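Local coordinates for protein indole-3-acetic acid-amido synthetase GH3.15 (Arabidopsis thaliana, PDB 6E1Q) that uses ATP to adenylate indole-3-butyric acid, or the herbicide 2,4-DB, and joins the activated acid to glutamine, at residues 495-498 / 499-503. Residues are numbered along the deposited sequence; the frame is centred on the assembly and turned at random.
Sequences PNRD and VMEEC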
loop_
_atom_site.group_PDB
_atom_site.type_symbol
_atom_site.label_atom_id
_atom_site.label_comp_id
_atom_site.label_asym_id
_atom_site.label_seq_id
_atom_site.Cartn_x
_atom_site.Cartn_y
_atom_site.Cartn_z
ATOM N N PRO A 495 23.602 -19.319 5.812
ATOM C CA PRO A 495 23.372 -20.193 4.656
ATOM C C PRO A 495 24.684 -20.696 4.075
ATOM O O PRO A 495 25.679 -19.969 4.018
ATOM C CB PRO A 495 22.647 -19.275 3.663
ATOM C CG PRO A 495 23.223 -17.932 3.947
ATOM C CD PRO A 495 23.546 -17.894 5.433
ATOM N N ASN A 496 24.689 -21.955 3.640
ATOM C CA ASN A 496 25.892 -22.466 3.003
ATOM C C ASN A 496 26.085 -21.805 1.634
ATOM O O ASN A 496 25.148 -21.273 1.029
ATOM C CB ASN A 496 25.862 -24.001 2.925
ATOM C CG ASN A 496 24.993 -24.537 1.790
ATOM O OD1 ASN A 496 25.261 -24.306 0.607
ATOM N ND2 ASN A 496 23.973 -25.315 2.156
ATOM N N ARG A 497 27.335 -21.816 1.158
ATOM C CA ARG A 497 27.652 -21.040 -0.035
ATOM C C ARG A 497 27.017 -21.648 -1.281
ATOM O O ARG A 497 26.596 -20.905 -2.177
ATOM C CB ARG A 497 29.171 -20.901 -0.193
ATOM C CG ARG A 497 29.648 -20.614 -1.621
ATOM C CD ARG A 497 30.983 -19.847 -1.661
ATOM N NE ARG A 497 31.067 -18.808 -0.631
ATOM C CZ ARG A 497 30.995 -17.492 -0.854
ATOM N NH1 ARG A 497 30.827 -17.017 -2.081
ATOM N NH2 ARG A 497 31.085 -16.641 0.161
ATOM N N ASP A 498 26.891 -22.978 -1.333
ATOM C CA ASP A 498 26.297 -23.631 -2.498
ATOM C C ASP A 498 24.853 -23.192 -2.707
ATOM O O ASP A 498 24.454 -22.839 -3.822
ATOM C CB ASP A 498 26.363 -25.159 -2.369
ATOM C CG ASP A 498 27.780 -25.715 -2.532
ATOM O OD1 ASP A 498 28.468 -25.387 -3.522
ATOM O OD2 ASP A 498 28.196 -26.512 -1.677
ATOM N N VAL A 499 24.043 -23.216 -1.650
ATOM C CA VAL A 499 22.664 -22.771 -1.812
ATOM C C VAL A 499 22.609 -21.280 -2.175
ATOM O O VAL A 499 21.845 -20.886 -3.062
ATOM C CB VAL A 499 21.832 -23.123 -0.563
ATOM C CG1 VAL A 499 22.302 -22.354 0.641
ATOM C CG2 VAL A 499 20.356 -22.865 -0.828
ATOM N N MET A 500 23.438 -20.431 -1.541
ATOM C CA MET A 500 23.441 -19.001 -1.887
ATOM C C MET A 500 23.809 -18.787 -3.345
ATOM O O MET A 500 23.208 -17.950 -4.026
ATOM C CB MET A 500 24.404 -18.209 -0.981
ATOM C CG MET A 500 23.871 -17.960 0.425
ATOM S SD MET A 500 22.128 -17.452 0.380
ATOM C CE MET A 500 22.247 -15.823 -0.378
ATOM N N GLU A 501 24.782 -19.550 -3.846
ATOM C CA GLU A 501 25.178 -19.399 -5.239
ATOM C C GLU A 501 24.060 -19.844 -6.176
ATOM O O GLU A 501 23.856 -19.244 -7.242
ATOM C CB GLU A 501 26.471 -20.176 -5.493
ATOM C CG GLU A 501 27.695 -19.522 -4.833
ATOM C CD GLU A 501 29.012 -20.264 -5.104
ATOM O OE1 GLU A 501 29.023 -21.516 -5.165
ATOM O OE2 GLU A 501 30.049 -19.578 -5.250
ATOM N N GLU A 502 23.321 -20.891 -5.799
ATOM C CA GLU A 502 22.174 -21.288 -6.612
ATOM C C GLU A 502 21.060 -20.251 -6.529
ATOM O O GLU A 502 20.341 -20.047 -7.516
ATOM C CB GLU A 502 21.680 -22.677 -6.194
ATOM C CG GLU A 502 20.594 -23.286 -7.105
ATOM C CD GLU A 502 21.104 -23.681 -8.487
ATOM O OE1 GLU A 502 22.328 -23.580 -8.719
ATOM O OE2 GLU A 502 20.281 -24.108 -9.343
ATOM N N CYS A 503 20.918 -19.570 -5.379
ATOM C CA CYS A 503 19.971 -18.457 -5.292
ATOM C C CYS A 503 20.315 -17.377 -6.310
ATOM O O CYS A 503 19.435 -16.859 -7.010
ATOM C CB CYS A 503 19.962 -17.854 -3.880
ATOM S SG CYS A 503 19.100 -18.894 -2.694
HETATM O O HOH W 1 30.161 -16.881 -4.450
HETATM O O HOH W 2 30.567 -23.104 -3.641
#
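N496 caps the first turn of helix 497-510: its OD1 accepts from V499 N at 2.8 Å, with the donor tilted 33° from the carbonyl plane of the side chain. Asparagine suits an N-cap because its short amide can fold back on the backbone; here chi1 of 79° sets CG between the backbone N and the carbonyl carbon. The N496 and V499 side chains cross at about a right angle, N496 OD1 lying 3.5 Å from V499 CG1. Regular helix bonding starts with M500 N to N496 O and E501 N to R497 O. One residue before the cap, the P495 ring lays CG 3.6 Å from M500 CG, giving the flexible thioether a rigid apolar neighbour. One turn apart along the helix, the R497 and E501 side chains cross obliquely, their guanidinium and carboxylate planes nearly perpendicular (87°). R497 NH1 and E501 OE2, 4.1 Å apart, are too far for a salt bridge, and one water links them, weakly on the arginine side. A second water donates to both D498 OD1 and E501 OE1, probably easing the repulsion between these carboxylates. Within the C-terminal domain, M500 and C503 pack the helix onto strands 477-485 and 529-533, while M500 and R497 touch F578 of strand 574-579.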